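Local structure of hypothetical protein MG027 (Mycoplasma genitalium, 1Q8C) at residues 22-27 with 59-64; 125-130 with 141-146. The protein is of unknown function but folds like the NusB proteins, all-helical factors that act in transcription antitermination and bind RNA. One frame throughout, in Å; residues are numbered along the deposited sequence.

Interaction 1. Residues 22-27 with 59-64; sequences VEFIFS and LIVKAF
Ile25 lies over one face of the Phe64 ring, with CG1 4.0 Å from the ring centroid, a CH-pi contact close to the ring axis, only 9° off the normal. The gamma methyl of the same residue reaches further round the ring: CG2 of Ile25 comes to 3.6 Å from CE1 of Phe64, and CZ is its next neighbour. With chi1 of Ile25 at -69°, CG1 is set opposite the carbonyl carbon and CG2 opposite the backbone N, and both branches meet the aromatic. The two side chains run antiparallel alongside one another. A second pair, Phe24 and Val61, meets almost perpendicularly, CE2 of Phe24 lying 3.7 Å from CG1 of Val61. The contact joins helix 14-28 to helix 55-81 in the buried interior of the all-helical, NusB-like fold. The nearest CA atoms, those of Ile25 and Val61, are 8.2 Å apart, and the two segments bury 207 Å² in all. Helix 36-45 adds Phe43, whose ring meets that of Phe24 with the planes at about 55°, and Ile39, which touches both Phe24 and Phe64. Phe64 packs on Ser111 of helix 100-116 as well. Within helix 14-28, OG of Ser27 donates to O of Phe24 at 2.6 Å, tying this hydroxyl back to the helix backbone.

Interaction 2. Residues 125-130 with 141-146; sequences SEALLI and KQTHAL
A hydroxyl oxygen set against a methyl group is the odd feature here: OG1 of Thr143 lies 3.1 Å from CB of Ala127, short for an oxygen-carbon approach. The two residues also mark the nearest backbone approach, their CA atoms 6.8 Å apart, and each directs its beta carbon toward the opposing segment. In Thr143 a chi1 of -48° swings OG1 to the side of the backbone N, which turns the oxygen rather than CG2 to the alanine. Beside this pair the contact is looser. The end of the Leu128 side chain leans to the loop, CD2 coming to 4.4 Å from CA of Gln142, so the isobutyl group meets the backbone of that residue while the glutamine side chain starts away from the helix. The two segments bury 105 Å² between them, about half of the area between the helical segments of interaction 1. Residues 125-130 belong to helix 120-133, whereas 141-146 form an irregular segment that follows it and folds back across its side. The backbone at Thr143 approximates an inverse gamma turn, though the position of His144 N is not secure. The Thr143 side chain also touches Ala109 of helix 100-116, and Ala127 rests on Val105 of that same helix. The 141-146 segment therefore sits at a junction of two helices. Since the alanine methyl cannot hydrogen-bond to the threonine oxygen, the chemistry implies a tight nonpolar approach, whose closeness may partly reflect uncertainty in the loop model.

How the interactions relate
Both segments of interaction 1 precede those of interaction 2 in sequence, and the centres of the two contacts lie about 16 Å apart. They nevertheless touch directly: CG2 of Val22 packs 4.2 Å from CD1 of Ile130, joining helix 14-28 to helix 120-133. Helix 100-116 backs both contacts, with Val22 on Cys108 and Ile60 on Ser111 in interaction 1, and Ile130 on Val105 in interaction 2. Interaction 1 is nearer the middle, its centre about 7 Å from that of the chain against about 10 Å for interaction 2. A bound sodium ion lies about 4 Å from the side chain of Val61. No active site is known for this protein, and a functional role for the sodium ion is not established.

Interaction 1. Residues 22-27 with 59-64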
ATOM      1  N   VAL A  22       4.481   3.442  -2.789  1.00 43.41           N
ATOM      2  CA  VAL A  22       3.472   2.938  -3.715  1.00 43.33           C
ATOM      3  C   VAL A  22       4.062   2.632  -5.098  1.00 43.42           C
ATOM      4  O   VAL A  22       3.828   1.565  -5.681  1.00 43.60           O
ATOM      5  CB  VAL A  22       2.332   3.955  -3.861  1.00 43.05           C
ATOM      6  CG1 VAL A  22       1.441   3.603  -5.061  1.00 43.33           C
ATOM      7  CG2 VAL A  22       1.490   4.000  -2.582  1.00 43.39           C
ATOM      8  N   GLU A  23       4.824   3.570  -5.635  1.00 43.51           N
ATOM      9  CA  GLU A  23       5.408   3.395  -6.960  1.00 44.21           C
ATOM     10  C   GLU A  23       6.369   2.212  -6.946  1.00 43.84           C
ATOM     11  O   GLU A  23       6.404   1.427  -7.882  1.00 43.80           O
ATOM     12  CB  GLU A  23       6.121   4.667  -7.437  1.00 44.41           C
ATOM     13  CG  GLU A  23       5.609   5.244  -8.751  1.00 47.56           C
ATOM     14  CD  GLU A  23       5.050   4.214  -9.732  1.00 51.00           C
ATOM     15  OE1 GLU A  23       5.776   3.863 -10.701  1.00 52.31           O
ATOM     16  OE2 GLU A  23       3.871   3.770  -9.557  1.00 54.98           O
ATOM     17  N   PHE A  24       7.116   2.081  -5.854  1.00 43.71           N
ATOM     18  CA  PHE A  24       8.047   0.965  -5.681  1.00 43.59           C
ATOM     19  C   PHE A  24       7.321  -0.395  -5.693  1.00 43.89           C
ATOM     20  O   PHE A  24       7.660  -1.296  -6.466  1.00 43.83           O
ATOM     21  CB  PHE A  24       8.803   1.155  -4.370  1.00 43.43           C
ATOM     22  CG  PHE A  24       9.710   0.029  -4.032  1.00 43.07           C
ATOM     23  CD1 PHE A  24      10.851  -0.211  -4.768  1.00 43.65           C
ATOM     24  CD2 PHE A  24       9.425  -0.792  -2.946  1.00 44.06           C
ATOM     25  CE1 PHE A  24      11.693  -1.286  -4.436  1.00 43.40           C
ATOM     26  CE2 PHE A  24      10.242  -1.833  -2.604  1.00 43.68           C
ATOM     27  CZ  PHE A  24      11.383  -2.087  -3.358  1.00 43.91           C
ATOM     28  N   ILE A  25       6.317  -0.518  -4.825  1.00 44.03           N
ATOM     29  CA  ILE A  25       5.531  -1.731  -4.684  1.00 44.14           C
ATOM     30  C   ILE A  25       4.959  -2.053  -6.071  1.00 44.06           C
ATOM     31  O   ILE A  25       5.114  -3.164  -6.562  1.00 44.40           O
ATOM     32  CB  ILE A  25       4.391  -1.536  -3.649  1.00 44.21           C
ATOM     33  CG1 ILE A  25       4.944  -1.394  -2.227  1.00 44.56           C
ATOM     34  CG2 ILE A  25       3.439  -2.713  -3.710  1.00 44.18           C
ATOM     35  CD1 ILE A  25       3.921  -0.929  -1.205  1.00 45.60           C
ATOM     36  N   PHE A  26       4.358  -1.051  -6.712  1.00 43.82           N
ATOM     37  CA  PHE A  26       3.773  -1.181  -8.046  1.00 43.84           C
ATOM     38  C   PHE A  26       4.710  -1.845  -9.046  1.00 43.95           C
ATOM     39  O   PHE A  26       4.276  -2.703  -9.817  1.00 43.34           O
ATOM     40  CB  PHE A  26       3.386   0.193  -8.622  1.00 43.70           C
ATOM     41  CG  PHE A  26       2.788   0.125  -9.997  1.00 43.72           C
ATOM     42  CD1 PHE A  26       1.677  -0.663 -10.234  1.00 43.94           C
ATOM     43  CD2 PHE A  26       3.329   0.854 -11.054  1.00 44.06           C
ATOM     44  CE1 PHE A  26       1.104  -0.735 -11.501  1.00 44.71           C
ATOM     45  CE2 PHE A  26       2.767   0.797 -12.324  1.00 44.85           C
ATOM     46  CZ  PHE A  26       1.646  -0.001 -12.551  1.00 44.95           C
ATOM     47  N   SER A  27       5.974  -1.410  -9.043  1.00 44.04           N
ATOM     48  CA  SER A  27       6.975  -1.882  -9.994  1.00 44.01           C
ATOM     49  C   SER A  27       7.338  -3.332  -9.749  1.00 44.19           C
ATOM     50  O   SER A  27       7.799  -4.012 -10.665  1.00 44.44           O
ATOM     51  CB  SER A  27       8.244  -1.018  -9.938  1.00 44.21           C
ATOM     52  OG  SER A  27       8.944  -1.181  -8.699  1.00 44.24           O
ATOM     53  N   LEU A  59      10.885   1.185   6.758  1.00 43.68           N
ATOM     54  CA  LEU A  59      10.185   0.314   7.713  1.00 43.94           C
ATOM     55  C   LEU A  59       8.866  -0.174   7.093  1.00 43.93           C
ATOM     56  O   LEU A  59       8.454  -1.296   7.348  1.00 43.87           O
ATOM     57  CB  LEU A  59       9.924   1.025   9.038  1.00 43.92           C
ATOM     58  CG  LEU A  59      10.327   0.514  10.440  1.00 45.08           C
ATOM     59  CD1 LEU A  59       9.087   0.452  11.351  1.00 44.80           C
ATOM     60  CD2 LEU A  59      11.144  -0.811  10.482  1.00 44.75           C
ATOM     61  N   ILE A  60       8.224   0.659   6.279  1.00 43.56           N
ATOM     62  CA  ILE A  60       7.003   0.260   5.552  1.00 43.56           C
ATOM     63  C   ILE A  60       7.335  -0.866   4.562  1.00 43.70           C
ATOM     64  O   ILE A  60       6.619  -1.854   4.469  1.00 44.20           O
ATOM     65  CB  ILE A  60       6.363   1.487   4.794  1.00 43.22           C
ATOM     66  CG1 ILE A  60       5.855   2.517   5.800  1.00 43.72           C
ATOM     67  CG2 ILE A  60       5.187   1.046   3.867  1.00 43.25           C
ATOM     68  CD1 ILE A  60       5.435   3.876   5.207  1.00 43.58           C
ATOM     69  N   VAL A  61       8.419  -0.695   3.817  1.00 43.86           N
ATOM     70  CA  VAL A  61       8.830  -1.654   2.800  1.00 43.85           C
ATOM     71  C   VAL A  61       9.269  -2.980   3.421  1.00 43.63           C
ATOM     72  O   VAL A  61       9.138  -4.041   2.823  1.00 43.62           O
ATOM     73  CB  VAL A  61       9.956  -1.059   1.948  1.00 43.94           C
ATOM     74  CG1 VAL A  61      10.671  -2.148   1.099  1.00 44.56           C
ATOM     75  CG2 VAL A  61       9.377   0.062   1.088  1.00 43.71           C
ATOM     76  N   LYS A  62       9.782  -2.902   4.631  1.00 43.72           N
ATOM     77  CA  LYS A  62      10.183  -4.063   5.381  1.00 44.07           C
ATOM     78  C   LYS A  62       8.932  -4.865   5.806  1.00 43.94           C
ATOM     79  O   LYS A  62       8.909  -6.084   5.671  1.00 44.42           O
ATOM     80  CB  LYS A  62      11.055  -3.642   6.585  1.00 44.19           C
ATOM     81  CG  LYS A  62      11.338  -4.744   7.635  1.00 44.57           C
ATOM     82  CD  LYS A  62      12.625  -4.487   8.453  1.00 45.47           C
ATOM     83  CE  LYS A  62      13.238  -5.789   9.013  1.00 45.50           C
ATOM     84  NZ  LYS A  62      12.633  -6.275  10.290  1.00 46.48           N
ATOM     85  N   ALA A  63       7.913  -4.187   6.314  1.00 43.54           N
ATOM     86  CA  ALA A  63       6.660  -4.830   6.691  1.00 43.04           C
ATOM     87  C   ALA A  63       5.999  -5.459   5.454  1.00 42.94           C
ATOM     88  O   ALA A  63       5.500  -6.590   5.514  1.00 42.52           O
ATOM     89  CB  ALA A  63       5.746  -3.824   7.346  1.00 43.36           C
ATOM     90  N   PHE A  64       6.014  -4.723   4.340  1.00 42.83           N
ATOM     91  CA  PHE A  64       5.505  -5.195   3.039  1.00 43.07           C
ATOM     92  C   PHE A  64       6.220  -6.483   2.578  1.00 43.26           C
ATOM     93  O   PHE A  64       5.581  -7.440   2.144  1.00 42.80           O
ATOM     94  CB  PHE A  64       5.717  -4.103   1.975  1.00 43.16           C
ATOM     95  CG  PHE A  64       5.620  -4.599   0.573  1.00 43.19           C
ATOM     96  CD1 PHE A  64       4.390  -4.821  -0.017  1.00 43.86           C
ATOM     97  CD2 PHE A  64       6.752  -4.864  -0.152  1.00 43.78           C
ATOM     98  CE1 PHE A  64       4.318  -5.299  -1.303  1.00 45.08           C
ATOM     99  CE2 PHE A  64       6.684  -5.346  -1.439  1.00 43.22           C
ATOM    100  CZ  PHE A  64       5.479  -5.558  -2.014  1.00 44.80           C
TER

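Interaction 2. Residues 125-130 with 141-146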
ATOM      1  N   SER A 125      -7.691   8.599   4.024  1.00 43.84           N
ATOM      2  CA  SER A 125      -7.690   9.884   3.322  1.00 43.73           C
ATOM      3  C   SER A 125      -6.459   9.957   2.452  1.00 43.83           C
ATOM      4  O   SER A 125      -6.539  10.235   1.259  1.00 43.31           O
ATOM      5  CB  SER A 125      -7.723  11.057   4.288  1.00 43.77           C
ATOM      6  OG  SER A 125      -6.538  11.100   5.032  1.00 43.21           O
ATOM      7  N   GLU A 126      -5.316   9.628   3.047  1.00 44.29           N
ATOM      8  CA  GLU A 126      -4.061   9.629   2.321  1.00 44.18           C
ATOM      9  C   GLU A 126      -4.112   8.727   1.091  1.00 43.97           C
ATOM     10  O   GLU A 126      -3.582   9.060   0.056  1.00 44.09           O
ATOM     11  CB  GLU A 126      -2.915   9.172   3.217  1.00 44.68           C
ATOM     12  CG  GLU A 126      -1.741  10.112   3.169  1.00 45.66           C
ATOM     13  CD  GLU A 126      -1.973  11.290   4.043  1.00 47.21           C
ATOM     14  OE1 GLU A 126      -2.423  11.050   5.176  1.00 49.36           O
ATOM     15  OE2 GLU A 126      -1.744  12.436   3.609  1.00 47.32           O
ATOM     16  N   ALA A 127      -4.745   7.576   1.207  1.00 43.76           N
ATOM     17  CA  ALA A 127      -4.790   6.624   0.103  1.00 43.52           C
ATOM     18  C   ALA A 127      -5.581   7.204  -1.062  1.00 43.50           C
ATOM     19  O   ALA A 127      -5.232   7.007  -2.228  1.00 43.05           O
ATOM     20  CB  ALA A 127      -5.440   5.321   0.562  1.00 43.72           C
ATOM     21  N   LEU A 128      -6.665   7.894  -0.722  1.00 43.21           N
ATOM     22  CA  LEU A 128      -7.567   8.467  -1.713  1.00 43.26           C
ATOM     23  C   LEU A 128      -6.890   9.653  -2.365  1.00 43.31           C
ATOM     24  O   LEU A 128      -7.108   9.935  -3.542  1.00 43.17           O
ATOM     25  CB  LEU A 128      -8.883   8.890  -1.048  1.00 43.19           C
ATOM     26  CG  LEU A 128      -9.726   7.752  -0.459  1.00 43.42           C
ATOM     27  CD1 LEU A 128     -11.108   8.239  -0.027  1.00 44.36           C
ATOM     28  CD2 LEU A 128      -9.866   6.603  -1.459  1.00 43.65           C
ATOM     29  N   LEU A 129      -6.048  10.319  -1.586  1.00 43.47           N
ATOM     30  CA  LEU A 129      -5.238  11.420  -2.075  1.00 43.70           C
ATOM     31  C   LEU A 129      -4.202  10.938  -3.093  1.00 43.66           C
ATOM     32  O   LEU A 129      -3.912  11.637  -4.061  1.00 43.40           O
ATOM     33  CB  LEU A 129      -4.540  12.103  -0.892  1.00 43.94           C
ATOM     34  CG  LEU A 129      -4.321  13.606  -1.001  1.00 44.53           C
ATOM     35  CD1 LEU A 129      -5.610  14.347  -1.402  1.00 44.57           C
ATOM     36  CD2 LEU A 129      -3.780  14.128   0.330  1.00 45.25           C
ATOM     37  N   ILE A 130      -3.657   9.738  -2.876  1.00 43.55           N
ATOM     38  CA  ILE A 130      -2.708   9.128  -3.809  1.00 43.58           C
ATOM     39  C   ILE A 130      -3.416   8.627  -5.084  1.00 43.77           C
ATOM     40  O   ILE A 130      -2.886   8.715  -6.192  1.00 43.74           O
ATOM     41  CB  ILE A 130      -1.952   7.992  -3.109  1.00 43.67           C
ATOM     42  CG1 ILE A 130      -1.163   8.568  -1.911  1.00 43.75           C
ATOM     43  CG2 ILE A 130      -1.063   7.258  -4.104  1.00 43.65           C
ATOM     44  CD1 ILE A 130      -0.130   7.603  -1.291  1.00 44.84           C
ATOM     45  N   LYS A 141     -12.954   2.026  -4.328  1.00 45.30           N
ATOM     46  CA  LYS A 141     -12.323   0.921  -3.632  1.00 45.23           C
ATOM     47  C   LYS A 141     -11.373   1.577  -2.623  1.00 45.41           C
ATOM     48  O   LYS A 141     -10.148   1.648  -2.811  1.00 45.24           O
ATOM     49  CB  LYS A 141     -11.630  -0.030  -4.607  1.00 45.39           C
ATOM     50  CG  LYS A 141     -12.609  -0.809  -5.528  1.00 44.69           C
ATOM     51  CD  LYS A 141     -13.357   0.107  -6.508  1.00 44.66           C
ATOM     52  CE  LYS A 141     -13.354  -0.409  -7.946  1.00 44.90           C
ATOM     53  NZ  LYS A 141     -13.506  -1.891  -8.047  1.00 45.09           N
ATOM     54  N   GLN A 142     -12.031   2.122  -1.587  1.00 45.69           N
ATOM     55  CA  GLN A 142     -11.432   2.609  -0.351  1.00 45.75           C
ATOM     56  C   GLN A 142     -10.302   1.692   0.055  1.00 45.94           C
ATOM     57  O   GLN A 142     -10.138   0.628  -0.533  1.00 46.32           O
ATOM     58  CB  GLN A 142     -12.522   2.677   0.754  1.00 45.64           C
ATOM     59  CG  GLN A 142     -12.890   1.360   1.495  1.00 45.96           C
ATOM     60  CD  GLN A 142     -13.292   0.139   0.604  1.00 47.48           C
ATOM     61  OE1 GLN A 142     -13.819  -0.862   1.120  1.00 47.59           O
ATOM     62  NE2 GLN A 142     -13.047   0.220  -0.694  1.00 48.27           N
ATOM     63  N   THR A 143      -9.529   2.075   1.074  1.00 46.43           N
ATOM     64  CA  THR A 143      -8.527   1.140   1.614  1.00 46.13           C
ATOM     65  C   THR A 143      -9.281   0.238   2.534  1.00 45.89           C
ATOM     66  O   THR A 143      -8.935   0.077   3.703  1.00 46.24           O
ATOM     67  CB  THR A 143      -7.478   1.789   2.439  1.00 46.29           C
ATOM     68  OG1 THR A 143      -6.969   2.937   1.758  1.00 48.06           O
ATOM     69  CG2 THR A 143      -6.296   0.816   2.589  1.00 46.39           C
ATOM     70  N   HIS A 144     -10.348  -0.319   2.011  1.00 45.22           N
ATOM     71  CA  HIS A 144     -11.192  -1.127   2.806  1.00 44.89           C
ATOM     72  C   HIS A 144     -11.190  -0.620   4.264  1.00 44.74           C
ATOM     73  O   HIS A 144     -10.183  -0.693   4.999  1.00 44.13           O
ATOM     74  CB  HIS A 144     -10.786  -2.569   2.547  1.00 44.72           C
ATOM     75  CG  HIS A 144     -10.705  -2.877   1.078  1.00 44.50           C
ATOM     76  ND1 HIS A 144     -11.824  -2.960   0.275  1.00 44.95           N
ATOM     77  CD2 HIS A 144      -9.642  -3.033   0.251  1.00 44.06           C
ATOM     78  CE1 HIS A 144     -11.453  -3.204  -0.972  1.00 44.36           C
ATOM     79  NE2 HIS A 144     -10.133  -3.256  -1.014  1.00 43.82           N
ATOM     80  N   ALA A 145     -12.333  -0.020   4.621  1.00 44.69           N
ATOM     81  CA  ALA A 145     -12.685   0.282   6.001  1.00 44.50           C
ATOM     82  C   ALA A 145     -12.740  -1.068   6.690  1.00 44.33           C
ATOM     83  O   ALA A 145     -12.694  -1.148   7.914  1.00 44.21           O
ATOM     84  CB  ALA A 145     -14.068   1.001   6.077  1.00 44.58           C
ATOM     85  N   LEU A 146     -12.832  -2.124   5.874  1.00 44.21           N
ATOM     86  CA  LEU A 146     -12.783  -3.508   6.354  1.00 44.31           C
ATOM     87  C   LEU A 146     -11.362  -4.065   6.606  1.00 44.21           C
ATOM     88  O   LEU A 146     -11.189  -4.845   7.541  1.00 44.06           O
ATOM     89  CB  LEU A 146     -13.553  -4.429   5.396  1.00 44.24           C
ATOM     90  CG  LEU A 146     -15.081  -4.288   5.500  1.00 44.67           C
ATOM     91  CD1 LEU A 146     -15.726  -4.320   4.120  1.00 44.80           C
ATOM     92  CD2 LEU A 146     -15.710  -5.364   6.419  1.00 44.51           C
TER